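Local coordinates for protein ricin B lectin (Clostridium thermocellum, PDB 3VSF) that acts as an exo-beta-1,3-galactanase, probably trimming beta-1,3-galactan from chain ends with its family 43 glycosidase domain, and binds galactose through a beta-trefoil lectin domain, at residues A[122-126]-A[214-218]; A[386-391]-A[475-481]; A[91-95]-A[345-349]. All coordinates share one frame; numbering follows the deposited sequence.

Interaction 1 (A[122-126]-A[214-218])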
loop_
_atom_site.group_PDB
_atom_site.type_symbol
_atom_site.label_atom_id
_atom_site.label_comp_id
_atom_site.label_asym_id
_atom_site.label_seq_id
_atom_site.Cartn_x
_atom_site.Cartn_y
_atom_site.Cartn_z
ATOM N N VAL A 122 -8.189 14.124 7.274
ATOM C CA VAL A 122 -7.961 15.186 8.250
ATOM C C VAL A 122 -6.544 15.744 8.160
ATOM O O VAL A 122 -5.570 14.993 8.103
ATOM C CB VAL A 122 -8.227 14.700 9.688
ATOM C CG1 VAL A 122 -7.700 15.707 10.697
ATOM C CG2 VAL A 122 -9.712 14.450 9.898
ATOM N N MET A 123 -6.442 17.069 8.145
ATOM C CA MET A 123 -5.152 17.745 8.094
ATOM C C MET A 123 -5.053 18.762 9.226
ATOM O O MET A 123 -6.068 19.275 9.694
ATOM C CB MET A 123 -4.969 18.438 6.742
ATOM C CG MET A 123 -6.056 19.450 6.413
ATOM S SD MET A 123 -6.031 19.979 4.689
ATOM C CE MET A 123 -4.366 20.627 4.551
ATOM N N TYR A 124 -3.833 19.046 9.668
ATOM C CA TYR A 124 -3.626 19.995 10.758
ATOM C C TYR A 124 -3.055 21.327 10.277
ATOM O O TYR A 124 -2.219 21.369 9.374
ATOM C CB TYR A 124 -2.721 19.399 11.838
ATOM C CG TYR A 124 -2.300 20.399 12.891
ATOM C CD1 TYR A 124 -1.041 20.986 12.855
ATOM C CD2 TYR A 124 -3.165 20.766 13.915
ATOM C CE1 TYR A 124 -0.653 21.905 13.813
ATOM C CE2 TYR A 124 -2.785 21.683 14.877
ATOM C CZ TYR A 124 -1.530 22.249 14.822
ATOM O OH TYR A 124 -1.144 23.163 15.775
ATOM N N ASN A 125 -3.514 22.411 10.893
ATOM C CA ASN A 125 -3.040 23.749 10.564
ATOM C C ASN A 125 -2.197 24.326 11.695
ATOM O O ASN A 125 -2.679 24.495 12.815
ATOM C CB ASN A 125 -4.224 24.670 10.264
ATOM C CG ASN A 125 -3.796 26.017 9.714
ATOM O OD1 ASN A 125 -2.701 26.502 10.000
ATOM N ND2 ASN A 125 -4.665 26.632 8.920
ATOM N N ALA A 126 -0.935 24.624 11.400
ATOM C CA ALA A 126 -0.025 25.178 12.398
ATOM C C ALA A 126 -0.437 26.590 12.800
ATOM O O ALA A 126 -0.434 26.935 13.983
ATOM C CB ALA A 126 1.403 25.168 11.876
ATOM N N LEU A 214 -5.446 25.364 -1.013
ATOM C CA LEU A 214 -6.337 25.886 0.015
ATOM C C LEU A 214 -5.862 27.231 0.553
ATOM O O LEU A 214 -4.678 27.558 0.483
ATOM C CB LEU A 214 -6.464 24.887 1.166
ATOM C CG LEU A 214 -6.935 23.483 0.791
ATOM C CD1 LEU A 214 -6.975 22.588 2.020
ATOM C CD2 LEU A 214 -8.294 23.539 0.115
ATOM N N THR A 215 -6.799 28.008 1.086
ATOM C CA THR A 215 -6.468 29.249 1.770
ATOM C C THR A 215 -5.720 28.919 3.060
ATOM O O THR A 215 -5.740 27.775 3.512
ATOM C CB THR A 215 -7.733 30.068 2.091
ATOM O OG1 THR A 215 -8.693 29.232 2.747
ATOM C CG2 THR A 215 -8.347 30.621 0.815
ATOM N N PRO A 216 -5.048 29.918 3.654
ATOM C CA PRO A 216 -4.266 29.703 4.877
ATOM C C PRO A 216 -5.022 28.940 5.964
ATOM O O PRO A 216 -4.391 28.250 6.765
ATOM C CB PRO A 216 -3.969 31.128 5.345
ATOM C CG PRO A 216 -3.906 31.913 4.085
ATOM C CD PRO A 216 -4.936 31.306 3.169
ATOM N N ASP A 217 -6.346 29.058 5.993
ATOM C CA ASP A 217 -7.144 28.416 7.035
ATOM C C ASP A 217 -7.478 26.956 6.718
ATOM O O ASP A 217 -8.029 26.244 7.558
ATOM C CB ASP A 217 -8.424 29.215 7.308
ATOM C CG ASP A 217 -9.259 29.430 6.060
ATOM O OD1 ASP A 217 -9.318 28.513 5.213
ATOM O OD2 ASP A 217 -9.859 30.517 5.925
ATOM N N TYR A 218 -7.142 26.524 5.505
ATOM C CA TYR A 218 -7.381 25.148 5.062
ATOM C C TYR A 218 -8.859 24.837 4.833
ATOM O O TYR A 218 -9.199 23.793 4.278
ATOM C CB TYR A 218 -6.799 24.137 6.054
ATOM C CG TYR A 218 -5.289 24.081 6.095
ATOM C CD1 TYR A 218 -4.519 24.822 5.209
ATOM C CD2 TYR A 218 -4.634 23.277 7.017
ATOM C CE1 TYR A 218 -3.138 24.767 5.247
ATOM C CE2 TYR A 218 -3.257 23.213 7.062
ATOM C CZ TYR A 218 -2.513 23.960 6.175
ATOM O OH TYR A 218 -1.141 23.896 6.221
#
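Where two successive four-stranded sheets of the family 43 beta-propeller meet, the ring of Tyr218 is wedged between Met123 and Asn125. Met123 lies near the end of strand 116-124. Tyr218 closes a type I turn, Thr215 to Tyr218, in the loop that joins strands 208-214 and 221-228; its N bonds back to Thr215 O at 2.7 Å. The methyl of Met123 supplies one cover: CE lies 3.8 Å from the ring centroid and 17° off the ring normal, a CH-pi contact over the face. SD stands obliquely to the same ring, 4.8 Å from its centroid, which gives the pair its Met-aromatic character. Met123 has CG between its backbone N and carbonyl carbon (chi1 58°) and bends again at chi3, bringing the methyl over the ring while SD meets Leu214 CD1 tip to tip at 3.8 Å. On the opposite face the amide of Asn125 lies over the rim, ND2 3.8 Å above the ring plane, with the two planes 31° apart; CB of Asn125 is 3.6 Å from Tyr218 CD2. The carbonyl O of Tyr124 faces the ring edge near its plane. Asn125 ND2 also donates to Pro216 O at 2.7 Å, on a lone pair in the carbonyl plane, although the bond is bent at the hydrogen. This ties the strand end to the turn itself, while OD1 receives weaker bonds from the backbone N of Ser127 and Thr128. The phenol is held further by OH donating to Gly195 O, and Val132 and Val191 touch the Tyr218 side chain. The loop between the third and fourth strands of one sheet, seated against the first strand of the preceding sheet, is a contact between adjacent blades of a five-bladed beta-propeller.

Interaction 2 (A[386-391]-A[475-481])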
loop_
_atom_site.group_PDB
_atom_site.type_symbol
_atom_site.label_atom_id
_atom_site.label_comp_id
_atom_site.label_asym_id
_atom_site.label_seq_id
_atom_site.Cartn_x
_atom_site.Cartn_y
_atom_site.Cartn_z
ATOM N N GLN A 386 20.511 -10.768 -9.684
ATOM C CA GLN A 386 20.669 -12.135 -10.168
ATOM C C GLN A 386 21.032 -13.101 -9.045
ATOM O O GLN A 386 21.860 -12.789 -8.189
ATOM C CB GLN A 386 21.736 -12.189 -11.264
ATOM C CG GLN A 386 22.088 -13.597 -11.727
ATOM C CD GLN A 386 20.977 -14.244 -12.528
ATOM O OE1 GLN A 386 20.470 -13.663 -13.487
ATOM N NE2 GLN A 386 20.589 -15.452 -12.136
ATOM N N ILE A 387 20.408 -14.274 -9.055
ATOM C CA ILE A 387 20.708 -15.313 -8.076
ATOM C C ILE A 387 21.795 -16.241 -8.604
ATOM O O ILE A 387 21.680 -16.785 -9.703
ATOM C CB ILE A 387 19.461 -16.147 -7.728
ATOM C CG1 ILE A 387 18.387 -15.260 -7.093
ATOM C CG2 ILE A 387 19.826 -17.283 -6.790
ATOM C CD1 ILE A 387 18.824 -14.603 -5.800
ATOM N N VAL A 388 22.851 -16.418 -7.819
ATOM C CA VAL A 388 23.971 -17.261 -8.221
ATOM C C VAL A 388 24.366 -18.218 -7.105
ATOM O O VAL A 388 23.982 -18.032 -5.952
ATOM C CB VAL A 388 25.202 -16.416 -8.600
ATOM C CG1 VAL A 388 24.878 -15.494 -9.763
ATOM C CG2 VAL A 388 25.683 -15.618 -7.399
ATOM N N GLN A 389 25.133 -19.245 -7.455
ATOM C CA GLN A 389 25.689 -20.151 -6.460
ATOM C C GLN A 389 27.061 -19.643 -6.038
ATOM O O GLN A 389 27.806 -19.095 -6.852
ATOM C CB GLN A 389 25.806 -21.572 -7.013
ATOM C CG GLN A 389 26.894 -21.745 -8.064
ATOM C CD GLN A 389 27.157 -23.199 -8.396
ATOM O OE1 GLN A 389 26.459 -24.093 -7.920
ATOM N NE2 GLN A 389 28.171 -23.444 -9.217
ATOM N N TRP A 390 27.392 -19.816 -4.764
ATOM C CA TRP A 390 28.676 -19.357 -4.252
ATOM C C TRP A 390 29.176 -20.270 -3.140
ATOM O O TRP A 390 28.414 -21.063 -2.586
ATOM C CB TRP A 390 28.566 -17.920 -3.745
ATOM C CG TRP A 390 29.871 -17.186 -3.746
ATOM C CD1 TRP A 390 30.779 -17.122 -2.730
ATOM C CD2 TRP A 390 30.414 -16.411 -4.820
ATOM N NE1 TRP A 390 31.854 -16.354 -3.104
ATOM C CE2 TRP A 390 31.656 -15.905 -4.384
ATOM C CE3 TRP A 390 29.973 -16.095 -6.109
ATOM C CZ2 TRP A 390 32.459 -15.102 -5.190
ATOM C CZ3 TRP A 390 30.772 -15.297 -6.906
ATOM C CH2 TRP A 390 32.001 -14.809 -6.445
ATOM N N THR A 391 30.460 -20.152 -2.819
ATOM C CA THR A 391 31.064 -20.967 -1.775
ATOM C C THR A 391 30.499 -20.605 -0.405
ATOM O O THR A 391 30.347 -19.428 -0.078
ATOM C CB THR A 391 32.596 -20.804 -1.747
ATOM O OG1 THR A 391 33.140 -21.142 -3.028
ATOM C CG2 THR A 391 33.209 -21.704 -0.686
ATOM N N THR A 475 30.153 -25.604 -11.620
ATOM C CA THR A 475 30.723 -26.025 -10.350
ATOM C C THR A 475 31.563 -24.902 -9.747
ATOM O O THR A 475 32.235 -25.088 -8.733
ATOM C CB THR A 475 31.590 -27.288 -10.524
ATOM O OG1 THR A 475 32.107 -27.703 -9.253
ATOM C CG2 THR A 475 32.744 -27.015 -11.477
ATOM N N GLU A 476 31.508 -23.731 -10.372
ATOM C CA GLU A 476 32.328 -22.597 -9.959
ATOM C C GLU A 476 31.499 -21.496 -9.306
ATOM O O GLU A 476 30.270 -21.516 -9.357
ATOM C CB GLU A 476 33.086 -22.031 -11.160
ATOM C CG GLU A 476 33.882 -23.071 -11.931
ATOM C CD GLU A 476 34.951 -23.728 -11.081
ATOM O OE1 GLU A 476 35.596 -23.016 -10.284
ATOM O OE2 GLU A 476 35.140 -24.957 -11.207
ATOM N N ASP A 477 32.184 -20.537 -8.689
ATOM C CA ASP A 477 31.522 -19.392 -8.076
ATOM C C ASP A 477 30.875 -18.506 -9.134
ATOM O O ASP A 477 31.446 -18.279 -10.202
ATOM C CB ASP A 477 32.515 -18.567 -7.252
ATOM C CG ASP A 477 32.833 -19.202 -5.913
ATOM O OD1 ASP A 477 31.968 -19.923 -5.373
ATOM O OD2 ASP A 477 33.947 -18.972 -5.395
ATOM N N GLY A 478 29.683 -18.004 -8.831
ATOM C CA GLY A 478 28.981 -17.113 -9.736
ATOM C C GLY A 478 28.108 -17.851 -10.731
ATOM O O GLY A 478 27.544 -17.243 -11.641
ATOM N N GLY A 479 27.999 -19.164 -10.561
ATOM C CA GLY A 479 27.157 -19.974 -11.421
ATOM C C GLY A 479 25.719 -19.494 -11.391
ATOM O O GLY A 479 25.122 -19.366 -10.323
ATOM N N ILE A 480 25.162 -19.223 -12.566
ATOM C CA ILE A 480 23.807 -18.697 -12.664
ATOM C C ILE A 480 22.769 -19.710 -12.199
ATOM O O ILE A 480 22.748 -20.848 -12.665
ATOM C CB ILE A 480 23.465 -18.256 -14.102
ATOM C CG1 ILE A 480 24.308 -17.048 -14.515
ATOM C CG2 ILE A 480 21.985 -17.926 -14.218
ATOM C CD1 ILE A 480 25.737 -17.389 -14.883
ATOM N N ILE A 481 21.911 -19.290 -11.275
ATOM C CA ILE A 481 20.797 -20.119 -10.832
ATOM C C ILE A 481 19.584 -19.841 -11.709
ATOM O O ILE A 481 19.188 -18.690 -11.888
ATOM C CB ILE A 481 20.439 -19.854 -9.361
ATOM C CG1 ILE A 481 21.645 -20.145 -8.464
ATOM C CG2 ILE A 481 19.250 -20.703 -8.944
ATOM C CD1 ILE A 481 22.157 -21.563 -8.574
#
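Antiparallel strand pairing between 386-390 and 479-481, continued by side-chain bonds and a carboxylate-indole stack, joins distant parts of the beta-trefoil lectin domain. The short strand axes approach to 4.5 Å with N-to-C directions 129° apart, so the short segments are antiparallel but well off straight. Val388 and Ile480 form a non-hydrogen-bonded pair, with both side chains on one face. On either side of them run the bonds Ile481 N to Ile387 O (3.0 Å) and Gln389 N to Gly479 O (2.9 Å). Ile387 O also accepts from Gln386 NE2, and the two donors arrive from opposite faces of its plane. Next to this pairing, a type II turn from Glu476 to Gly479 offers Gly478 N to Gln389 O at 2.9 Å, nearly in line with the carbonyl bond; Gly478 has the positive phi expected at the turn's third position. In Gln389 a chi1 of 71° tucks CG between the two backbone branches, and the chain extends to give NE2 to Glu476 O, while Ser370 OG holds OE1. The carboxylate of Asp477 stacks on the Trp390 ring, planes 8° apart and CG 3.8 Å above the ring centre; Asp477 CB lies 3.6 Å from the centroid of the Trp390 six-membered ring, a CH-pi contact over the face. Thr391 OG1 bonds to the syn lone pair of Asp477 OD1 at 2.9 Å. Strand 385-390 pairs also with 373-376 and 432-437, and 479-484 with 467-470 and 432-437; Ile387 and Ile481 both touch Leu374 of strand 373-376.

Interaction 3 (A[91-95]-A[345-349])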
loop_
_atom_site.group_PDB
_atom_site.type_symbol
_atom_site.label_atom_id
_atom_site.label_comp_id
_atom_site.label_asym_id
_atom_site.label_seq_id
_atom_site.Cartn_x
_atom_site.Cartn_y
_atom_site.Cartn_z
ATOM N N SER A 91 -3.840 5.865 18.578
ATOM C CA SER A 91 -2.808 4.896 18.931
ATOM C C SER A 91 -1.402 5.488 18.884
ATOM O O SER A 91 -1.156 6.478 18.197
ATOM C CB SER A 91 -2.885 3.676 18.010
ATOM O OG SER A 91 -1.866 2.741 18.317
ATOM N N LYS A 92 -0.485 4.868 19.621
ATOM C CA LYS A 92 0.917 5.266 19.610
ATOM C C LYS A 92 1.774 4.222 18.901
ATOM O O LYS A 92 2.797 4.547 18.298
ATOM C CB LYS A 92 1.435 5.464 21.036
ATOM C CG LYS A 92 0.888 6.689 21.747
ATOM C CD LYS A 92 1.504 6.827 23.132
ATOM C CE LYS A 92 1.104 8.136 23.791
ATOM N NZ LYS A 92 1.664 8.263 25.165
ATOM N N ASP A 93 1.347 2.965 18.979
ATOM C CA ASP A 93 2.112 1.855 18.424
ATOM C C ASP A 93 1.678 1.519 16.999
ATOM O O ASP A 93 2.352 0.763 16.300
ATOM C CB ASP A 93 1.978 0.620 19.316
ATOM C CG ASP A 93 0.613 -0.029 19.211
ATOM O OD1 ASP A 93 0.515 -1.107 18.590
ATOM O OD2 ASP A 93 -0.364 0.539 19.743
ATOM N N LEU A 94 0.545 2.079 16.582
ATOM C CA LEU A 94 0.025 1.888 15.227
ATOM C C LEU A 94 -0.571 0.502 14.983
ATOM O O LEU A 94 -0.925 0.166 13.852
ATOM C CB LEU A 94 1.098 2.197 14.178
ATOM C CG LEU A 94 1.328 3.673 13.850
ATOM C CD1 LEU A 94 2.541 3.845 12.948
ATOM C CD2 LEU A 94 0.087 4.272 13.204
ATOM N N VAL A 95 -0.685 -0.298 16.038
ATOM C CA VAL A 95 -1.276 -1.628 15.922
ATOM C C VAL A 95 -2.479 -1.785 16.849
ATOM O O VAL A 95 -3.500 -2.355 16.463
ATOM C CB VAL A 95 -0.246 -2.740 16.207
ATOM C CG1 VAL A 95 -0.911 -4.110 16.167
ATOM C CG2 VAL A 95 0.901 -2.670 15.210
ATOM N N LYS A 345 5.082 -6.350 10.387
ATOM C CA LYS A 345 5.534 -5.925 11.707
ATOM C C LYS A 345 5.830 -4.429 11.707
ATOM O O LYS A 345 6.490 -3.918 10.803
ATOM C CB LYS A 345 6.778 -6.704 12.135
ATOM C CG LYS A 345 7.175 -6.471 13.585
ATOM C CD LYS A 345 8.633 -6.060 13.710
ATOM C CE LYS A 345 9.005 -5.795 15.160
ATOM N NZ LYS A 345 10.418 -5.345 15.301
ATOM N N ILE A 346 5.336 -3.732 12.725
ATOM C CA ILE A 346 5.516 -2.288 12.818
ATOM C C ILE A 346 6.060 -1.864 14.179
ATOM O O ILE A 346 5.553 -2.282 15.220
ATOM C CB ILE A 346 4.195 -1.538 12.557
ATOM C CG1 ILE A 346 3.647 -1.884 11.172
ATOM C CG2 ILE A 346 4.397 -0.037 12.691
ATOM C CD1 ILE A 346 2.389 -1.125 10.808
ATOM N N ASP A 347 7.097 -1.033 14.160
ATOM C CA ASP A 347 7.637 -0.448 15.381
ATOM C C ASP A 347 7.673 1.068 15.233
ATOM O O ASP A 347 8.692 1.641 14.846
ATOM C CB ASP A 347 9.039 -0.990 15.670
ATOM C CG ASP A 347 9.500 -0.692 17.086
ATOM O OD1 ASP A 347 8.675 -0.801 18.019
ATOM O OD2 ASP A 347 10.686 -0.346 17.269
ATOM N N ALA A 348 6.548 1.711 15.536
ATOM C CA ALA A 348 6.396 3.150 15.343
ATOM C C ALA A 348 7.491 3.955 16.037
ATOM O O ALA A 348 7.900 5.010 15.551
ATOM C CB ALA A 348 5.021 3.604 15.815
ATOM N N SER A 349 7.962 3.452 17.173
ATOM C CA SER A 349 9.003 4.128 17.938
ATOM C C SER A 349 10.288 4.287 17.128
ATOM O O SER A 349 10.860 5.374 17.064
ATOM C CB SER A 349 9.287 3.370 19.236
ATOM O OG SER A 349 9.664 2.029 18.973
#
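Ala348 presents its methyl to the loop at 92-94, and this is the closer-packed half of the contact: CB lies 3.8 Å from Leu94 CD1 and 3.5 Å from Lys92 O. CB of Leu94 is directed at 345-349, and chi1 of -80°, with CG anti to the carbonyl carbon, leaves CD1 against the Ala348 methyl; the side chain also touches Tyr70 of strand 69-77. A second apolar patch is more open in spacing, with Leu94 CB 4.3 Å from Ile346 CG2 and Val95 CG2 4.4 Å from Ile346 CB. Val95 and Ile346 both reach Ile42 of strand 41-43, which completes this patch. Strand 343-347 lies between 41-43 and 352-355 in a small antiparallel sheet, so the contact sets the chain beyond the propeller strands, together with its N-terminal strand, against the loop between strands 83-91 and 98-105, the last two of the first four-stranded propeller sheet. That loop is shaped from within by an ST motif: Ser91 OG accepts from Leu94 N at 3.0 Å and also bonds to Asn96 O, while Asp93 OD1 receives Asn96 N. The solvent side is looser. Lys92 leads its extended chain away from 345-349 and touches Asp68 and Tyr69, contributing to the contact through its carbonyl O; the carboxylate of Asp93 is likewise engaged within its own loop. Across the segments only 210 Å² is buried.

Overall arrangement
Interaction 1 lies within the propeller and interaction 3 at its edge, against the small sheet of 41-43, 343-347 and 352-355, their centres 26 Å apart, whereas interaction 2 lies in the trefoil, 56 Å from interaction 1 and on the opposite side of the chain's centre. None touches another. All three are partly buried, but their chemistry differs with their role: interaction 1 joins two propeller sheets through an aromatic ring and a single hydrogen bond from a side-chain amide; interaction 2 extends a sheet through backbone bonds and buries the most surface, 558 Å²; interaction 3 is apolar and smallest, linking a propeller loop to the small sheet that pairs 41-43 with 343-347. Along the chain, 122-126 and 214-218 fall between 91-95 and 345-349.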